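Chloride intracellular channel Clic (Drosophila melanogaster, PDB 2YV7) may insert from a soluble, glutathione transferase-like form into membranes as a pH-dependent chloride channel, and may influence sensitivity to ethanol. Local coordinates at residues 49-59 against 104-115. Sequence-based numbering, arbitrary orientation.
Sequences DLYLLAELKTI and IMKNIPGGYNLF
Thr58 OG1 donates the one hydrogen bond between 49-59 and 104-115, 2.7 Å to Pro109 O. The hydroxyl approaches from above the carbonyl plane, 50° out of it, with a C=O...OG1 angle of 130°. A chi1 of 59° aims OG1 at Pro109 O and turns CG2 anti to the carbonyl carbon. Thr58 CB packs 3.5 Å from Pro109 CB. A valine here would probably leave Pro109 O without its hydroxyl donor and press a methyl against that oxygen. Thr58 belongs to the Schellman motif closing helix 41-55, its N bonded to Leu53 O and Lys57 at positive phi, while Pro109 lies within the type II turn from Ile108 to Gly111. Leu53 splits its methyls between the end of helix 97-107 and the turn: CD1 lies 3.6 Å from Ile108 CG2 and meets Ile104 CG2, whereas CD2 rests 3.6 Å from Gly110 C. A side chain at Gly110 would clash with that CD2, and its positive phi independently calls for glycine. Ile108 CG2 also meets Ile59 CG2, at 3.5 Å, roughly at right angles to Leu53 CD1. Leu50 CD2 packs 3.9 Å from Ile108 CD1, crossing it at about a right angle. Leu114 divides its methyls, CD1 reaching Leu52 CD1 at 3.7 Å and CD2 lying 3.5 Å from Asp49 OD1, a buried oxygen with no polar partner in the model. The contact joins helix 41-55, part of the predicted membrane-inserting segment, to helix 97-107 of the thioredoxin-like N-terminal domain and the short helix 111-114 following it; Leu50 and Ile59 also touch strand 22-28, and Asp49 and Leu52 reach Cys176 on helix 173-193.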
ATOM      1  N   ASP A  49      -2.898  -6.658   3.588  1.00 23.44           N
ATOM      2  CA  ASP A  49      -3.884  -7.770   3.498  1.00 24.00           C
ATOM      3  C   ASP A  49      -3.570  -8.763   4.606  1.00 28.01           C
ATOM      4  O   ASP A  49      -4.458  -9.149   5.382  1.00 28.34           O
ATOM      5  CB  ASP A  49      -3.757  -8.466   2.140  1.00 24.85           C
ATOM      6  CG  ASP A  49      -4.393  -7.678   1.033  1.00 26.77           C
ATOM      7  OD1 ASP A  49      -5.339  -6.958   1.345  1.00 27.19           O
ATOM      8  OD2 ASP A  49      -4.019  -7.922  -0.094  1.00 27.00           O
ATOM      9  N   LEU A  50      -2.293  -9.105   4.720  1.00 27.50           N
ATOM     10  CA  LEU A  50      -1.940 -10.172   5.696  1.00 26.66           C
ATOM     11  C   LEU A  50      -2.102  -9.714   7.162  1.00 30.27           C
ATOM     12  O   LEU A  50      -2.494 -10.475   8.062  1.00 30.67           O
ATOM     13  CB  LEU A  50      -0.531 -10.662   5.379  1.00 27.12           C
ATOM     14  CG  LEU A  50      -0.423 -11.475   4.091  1.00 21.24           C
ATOM     15  CD1 LEU A  50       1.077 -11.586   3.592  1.00 28.82           C
ATOM     16  CD2 LEU A  50      -1.105 -12.860   4.196  1.00 26.13           C
ATOM     17  N   TYR A  51      -1.779  -8.452   7.405  1.00 25.96           N
ATOM     18  CA  TYR A  51      -1.933  -7.872   8.727  1.00 27.54           C
ATOM     19  C   TYR A  51      -3.392  -7.935   9.140  1.00 30.74           C
ATOM     20  O   TYR A  51      -3.698  -8.266  10.304  1.00 29.96           O
ATOM     21  CB  TYR A  51      -1.354  -6.430   8.761  1.00 30.82           C
ATOM     22  CG  TYR A  51      -1.229  -5.887  10.171  1.00 29.95           C
ATOM     23  CD1 TYR A  51      -2.364  -5.451  10.861  1.00 28.64           C
ATOM     24  CD2 TYR A  51       0.026  -5.865  10.830  1.00 32.25           C
ATOM     25  CE1 TYR A  51      -2.279  -5.010  12.147  1.00 34.26           C
ATOM     26  CE2 TYR A  51       0.127  -5.392  12.127  1.00 32.52           C
ATOM     27  CZ  TYR A  51      -1.045  -4.972  12.773  1.00 33.50           C
ATOM     28  OH  TYR A  51      -1.027  -4.523  14.059  1.00 36.87           O
ATOM     29  N   LEU A  52      -4.318  -7.586   8.222  1.00 24.93           N
ATOM     30  CA  LEU A  52      -5.722  -7.622   8.540  1.00 25.79           C
ATOM     31  C   LEU A  52      -6.142  -9.068   8.906  1.00 29.18           C
ATOM     32  O   LEU A  52      -6.956  -9.262   9.776  1.00 34.28           O
ATOM     33  CB  LEU A  52      -6.574  -7.140   7.353  1.00 29.37           C
ATOM     34  CG  LEU A  52      -6.447  -5.642   6.944  1.00 28.59           C
ATOM     35  CD1 LEU A  52      -7.145  -5.409   5.598  1.00 30.60           C
ATOM     36  CD2 LEU A  52      -6.984  -4.742   8.023  1.00 31.34           C
ATOM     37  N   LEU A  53      -5.614 -10.032   8.189  1.00 29.90           N
ATOM     38  CA  LEU A  53      -5.958 -11.471   8.417  1.00 31.85           C
ATOM     39  C   LEU A  53      -5.393 -11.979   9.757  1.00 36.06           C
ATOM     40  O   LEU A  53      -6.046 -12.734  10.497  1.00 39.14           O
ATOM     41  CB  LEU A  53      -5.451 -12.305   7.263  1.00 33.47           C
ATOM     42  CG  LEU A  53      -6.165 -12.070   5.907  1.00 33.60           C
ATOM     43  CD1 LEU A  53      -5.691 -13.080   4.859  1.00 34.77           C
ATOM     44  CD2 LEU A  53      -7.702 -12.136   6.086  1.00 34.38           C
ATOM     45  N   ALA A  54      -4.220 -11.480  10.090  1.00 34.75           N
ATOM     46  CA  ALA A  54      -3.542 -11.812  11.346  1.00 34.21           C
ATOM     47  C   ALA A  54      -4.222 -11.122  12.530  1.00 40.50           C
ATOM     48  O   ALA A  54      -4.333 -11.690  13.613  1.00 37.76           O
ATOM     49  CB  ALA A  54      -2.061 -11.437  11.238  1.00 35.57           C
ATOM     50  N   GLU A  55      -4.706  -9.896  12.338  1.00 39.23           N
ATOM     51  CA  GLU A  55      -5.571  -9.298  13.342  1.00 36.88           C
ATOM     52  C   GLU A  55      -6.792 -10.151  13.662  1.00 41.57           C
ATOM     53  O   GLU A  55      -7.266 -10.179  14.810  1.00 41.75           O
ATOM     54  CB  GLU A  55      -6.089  -7.958  12.830  1.00 40.88           C
ATOM     55  CG  GLU A  55      -5.246  -6.815  13.158  1.00 45.23           C
ATOM     56  CD  GLU A  55      -5.905  -5.516  12.713  1.00 45.24           C
ATOM     57  OE1 GLU A  55      -6.936  -5.566  11.985  1.00 48.54           O
ATOM     58  OE2 GLU A  55      -5.384  -4.451  13.093  1.00 49.05           O
ATOM     59  N   LEU A  56      -7.327 -10.802  12.636  1.00 42.05           N
ATOM     60  CA  LEU A  56      -8.504 -11.653  12.747  1.00 45.25           C
ATOM     61  C   LEU A  56      -8.116 -13.024  13.305  1.00 49.16           C
ATOM     62  O   LEU A  56      -8.962 -13.898  13.495  1.00 53.34           O
ATOM     63  CB  LEU A  56      -9.191 -11.786  11.382  1.00 45.28           C
ATOM     64  CG  LEU A  56     -10.092 -10.613  10.956  1.00 49.20           C
ATOM     65  CD1 LEU A  56     -10.406 -10.647   9.472  1.00 46.59           C
ATOM     66  CD2 LEU A  56     -11.391 -10.563  11.762  1.00 46.47           C
ATOM     67  N   LYS A  57      -6.825 -13.169  13.584  1.00 48.28           N
ATOM     68  CA  LYS A  57      -6.219 -14.368  14.168  1.00 51.31           C
ATOM     69  C   LYS A  57      -6.402 -15.666  13.354  1.00 50.61           C
ATOM     70  O   LYS A  57      -6.402 -16.778  13.918  1.00 51.44           O
ATOM     71  CB  LYS A  57      -6.608 -14.526  15.656  1.00 53.93           C
ATOM     72  CG  LYS A  57      -6.259 -13.299  16.518  1.00 55.34           C
ATOM     73  CD  LYS A  57      -5.927 -13.692  17.941  1.00 57.06           C
ATOM     74  CE  LYS A  57      -5.915 -12.483  18.901  1.00 58.63           C
ATOM     75  NZ  LYS A  57      -6.097 -12.896  20.347  1.00 58.27           N
ATOM     76  N   THR A  58      -6.537 -15.545  12.031  1.00 50.54           N
ATOM     77  CA  THR A  58      -6.538 -16.764  11.206  1.00 46.70           C
ATOM     78  C   THR A  58      -5.120 -17.232  10.901  1.00 45.52           C
ATOM     79  O   THR A  58      -4.901 -18.404  10.558  1.00 43.22           O
ATOM     80  CB  THR A  58      -7.320 -16.633   9.888  1.00 49.31           C
ATOM     81  OG1 THR A  58      -6.764 -15.573   9.087  1.00 39.32           O
ATOM     82  CG2 THR A  58      -8.830 -16.417  10.153  1.00 45.86           C
ATOM     83  N   ILE A  59      -4.166 -16.317  11.050  1.00 35.65           N
ATOM     84  CA  ILE A  59      -2.761 -16.591  10.706  1.00 34.62           C
ATOM     85  C   ILE A  59      -1.845 -15.838  11.653  1.00 35.89           C
ATOM     86  O   ILE A  59      -2.289 -15.029  12.471  1.00 37.53           O
ATOM     87  CB  ILE A  59      -2.374 -16.155   9.230  1.00 36.85           C
ATOM     88  CG1 ILE A  59      -2.578 -14.647   9.044  1.00 36.03           C
ATOM     89  CG2 ILE A  59      -3.106 -16.966   8.142  1.00 38.79           C
ATOM     90  CD1 ILE A  59      -1.887 -14.102   7.795  1.00 33.59           C
ATOM     91  N   ILE A 104      -3.679 -15.567  -1.345  1.00 32.70           N
ATOM     92  CA  ILE A 104      -4.286 -14.996  -0.169  1.00 32.21           C
ATOM     93  C   ILE A 104      -5.777 -15.218  -0.223  1.00 33.44           C
ATOM     94  O   ILE A 104      -6.360 -15.687   0.758  1.00 43.34           O
ATOM     95  CB  ILE A 104      -3.949 -13.458  -0.003  1.00 32.40           C
ATOM     96  CG1 ILE A 104      -2.446 -13.327   0.201  1.00 30.61           C
ATOM     97  CG2 ILE A 104      -4.703 -12.853   1.235  1.00 32.31           C
ATOM     98  CD1 ILE A 104      -1.946 -11.863   0.274  1.00 35.00           C
ATOM     99  N   MET A 105      -6.376 -14.942  -1.380  1.00 39.15           N
ATOM    100  CA  MET A 105      -7.834 -15.052  -1.544  1.00 41.20           C
ATOM    101  C   MET A 105      -8.338 -16.485  -1.387  1.00 42.55           C
ATOM    102  O   MET A 105      -9.335 -16.727  -0.724  1.00 37.57           O
ATOM    103  CB  MET A 105      -8.263 -14.577  -2.934  1.00 41.20           C
ATOM    104  CG  MET A 105      -9.689 -14.932  -3.249  1.00 43.87           C
ATOM    105  SD  MET A 105     -10.282 -14.122  -4.734  1.00 49.89           S
ATOM    106  CE  MET A 105      -9.314 -14.874  -6.043  1.00 46.20           C
ATOM    107  N   LYS A 106      -7.664 -17.418  -2.038  1.00 43.59           N
ATOM    108  CA  LYS A 106      -8.165 -18.789  -2.119  1.00 48.60           C
ATOM    109  C   LYS A 106      -7.687 -19.697  -0.993  1.00 47.86           C
ATOM    110  O   LYS A 106      -8.460 -20.514  -0.494  1.00 48.43           O
ATOM    111  CB  LYS A 106      -7.855 -19.373  -3.492  1.00 53.07           C
ATOM    112  CG  LYS A 106      -8.632 -18.655  -4.599  1.00 57.15           C
ATOM    113  CD  LYS A 106      -8.141 -19.020  -5.997  1.00 58.09           C
ATOM    114  CE  LYS A 106      -9.133 -18.568  -7.064  1.00 59.99           C
ATOM    115  NZ  LYS A 106     -10.430 -19.324  -6.997  1.00 62.16           N
ATOM    116  N   ASN A 107      -6.436 -19.529  -0.562  1.00 47.45           N
ATOM    117  CA  ASN A 107      -5.786 -20.455   0.388  1.00 45.80           C
ATOM    118  C   ASN A 107      -5.548 -19.988   1.828  1.00 48.15           C
ATOM    119  O   ASN A 107      -5.288 -20.806   2.726  1.00 46.22           O
ATOM    120  CB  ASN A 107      -4.484 -20.946  -0.228  1.00 48.84           C
ATOM    121  CG  ASN A 107      -4.705 -21.595  -1.563  1.00 53.09           C
ATOM    122  OD1 ASN A 107      -4.037 -21.280  -2.557  1.00 52.13           O
ATOM    123  ND2 ASN A 107      -5.680 -22.498  -1.612  1.00 53.23           N
ATOM    124  N   ILE A 108      -5.650 -18.688   2.086  1.00 44.49           N
ATOM    125  CA  ILE A 108      -5.460 -18.229   3.452  1.00 43.08           C
ATOM    126  C   ILE A 108      -6.813 -17.943   4.120  1.00 44.44           C
ATOM    127  O   ILE A 108      -7.646 -17.214   3.561  1.00 43.17           O
ATOM    128  CB  ILE A 108      -4.489 -17.011   3.546  1.00 44.61           C
ATOM    129  CG1 ILE A 108      -3.061 -17.435   3.162  1.00 45.34           C
ATOM    130  CG2 ILE A 108      -4.505 -16.435   4.969  1.00 44.73           C
ATOM    131  CD1 ILE A 108      -2.131 -16.295   2.778  1.00 46.60           C
ATOM    132  N   PRO A 109      -7.057 -18.544   5.305  1.00 45.43           N
ATOM    133  CA  PRO A 109      -8.325 -18.305   6.002  1.00 46.28           C
ATOM    134  C   PRO A 109      -8.564 -16.823   6.171  1.00 45.28           C
ATOM    135  O   PRO A 109      -7.644 -16.092   6.549  1.00 51.76           O
ATOM    136  CB  PRO A 109      -8.112 -18.952   7.379  1.00 46.68           C
ATOM    137  CG  PRO A 109      -6.634 -19.309   7.446  1.00 48.81           C
ATOM    138  CD  PRO A 109      -6.192 -19.481   6.043  1.00 46.38           C
ATOM    139  N   GLY A 110      -9.791 -16.402   5.886  1.00 41.96           N
ATOM    140  CA  GLY A 110     -10.188 -15.001   5.942  1.00 42.32           C
ATOM    141  C   GLY A 110     -10.153 -14.336   4.592  1.00 36.52           C
ATOM    142  O   GLY A 110     -10.770 -13.285   4.407  1.00 37.36           O
ATOM    143  N   GLY A 111      -9.442 -14.976   3.661  1.00 39.23           N
ATOM    144  CA  GLY A 111      -9.058 -14.405   2.371  1.00 39.43           C
ATOM    145  C   GLY A 111     -10.228 -14.077   1.469  1.00 46.89           C
ATOM    146  O   GLY A 111     -10.239 -13.036   0.808  1.00 43.11           O
ATOM    147  N   TYR A 112     -11.206 -14.975   1.418  1.00 46.90           N
ATOM    148  CA  TYR A 112     -12.414 -14.766   0.618  1.00 48.55           C
ATOM    149  C   TYR A 112     -13.233 -13.570   1.039  1.00 45.95           C
ATOM    150  O   TYR A 112     -13.756 -12.841   0.185  1.00 47.67           O
ATOM    151  CB  TYR A 112     -13.307 -16.002   0.660  1.00 56.85           C
ATOM    152  CG  TYR A 112     -12.933 -17.015  -0.375  1.00 60.43           C
ATOM    153  CD1 TYR A 112     -13.262 -16.816  -1.712  1.00 59.67           C
ATOM    154  CD2 TYR A 112     -12.255 -18.185  -0.024  1.00 60.37           C
ATOM    155  CE1 TYR A 112     -12.924 -17.754  -2.681  1.00 61.91           C
ATOM    156  CE2 TYR A 112     -11.915 -19.137  -0.993  1.00 62.00           C
ATOM    157  CZ  TYR A 112     -12.258 -18.913  -2.322  1.00 60.16           C
ATOM    158  OH  TYR A 112     -11.925 -19.840  -3.294  1.00 61.72           O
ATOM    159  N   ASN A 113     -13.358 -13.374   2.349  1.00 39.48           N
ATOM    160  CA  ASN A 113     -14.016 -12.187   2.886  1.00 44.61           C
ATOM    161  C   ASN A 113     -13.235 -10.906   2.577  1.00 41.70           C
ATOM    162  O   ASN A 113     -13.821  -9.852   2.447  1.00 43.36           O
ATOM    163  CB  ASN A 113     -14.237 -12.311   4.406  1.00 50.94           C
ATOM    164  CG  ASN A 113     -14.953 -13.619   4.806  1.00 56.06           C
ATOM    165  OD1 ASN A 113     -15.966 -14.004   4.207  1.00 53.76           O
ATOM    166  ND2 ASN A 113     -14.426 -14.296   5.831  1.00 54.99           N
ATOM    167  N   LEU A 114     -11.913 -10.991   2.462  1.00 40.96           N
ATOM    168  CA  LEU A 114     -11.108  -9.790   2.254  1.00 36.58           C
ATOM    169  C   LEU A 114     -11.191  -9.387   0.768  1.00 33.96           C
ATOM    170  O   LEU A 114     -11.204  -8.197   0.405  1.00 33.28           O
ATOM    171  CB  LEU A 114      -9.662 -10.065   2.667  1.00 39.23           C
ATOM    172  CG  LEU A 114      -8.668  -8.917   2.793  1.00 42.08           C
ATOM    173  CD1 LEU A 114      -9.102  -8.029   3.947  1.00 40.39           C
ATOM    174  CD2 LEU A 114      -7.225  -9.434   2.999  1.00 39.67           C
ATOM    175  N   PHE A 115     -11.228 -10.383  -0.096  1.00 31.54           N
ATOM    176  CA  PHE A 115     -11.349 -10.149  -1.515  1.00 38.36           C
ATOM    177  C   PHE A 115     -12.812 -10.057  -1.963  1.00 41.67           C
ATOM    178  O   PHE A 115     -13.313 -10.904  -2.678  1.00 47.73           O
ATOM    179  CB  PHE A 115     -10.497 -11.143  -2.297  1.00 41.12           C
ATOM    180  CG  PHE A 115      -9.021 -10.851  -2.207  1.00 41.25           C
ATOM    181  CD1 PHE A 115      -8.301 -11.163  -1.058  1.00 39.88           C
ATOM    182  CD2 PHE A 115      -8.352 -10.224  -3.268  1.00 40.66           C
ATOM    183  CE1 PHE A 115      -6.937 -10.900  -0.961  1.00 41.36           C
ATOM    184  CE2 PHE A 115      -6.972  -9.932  -3.185  1.00 38.94           C
ATOM    185  CZ  PHE A 115      -6.258 -10.265  -2.017  1.00 40.64           C
TER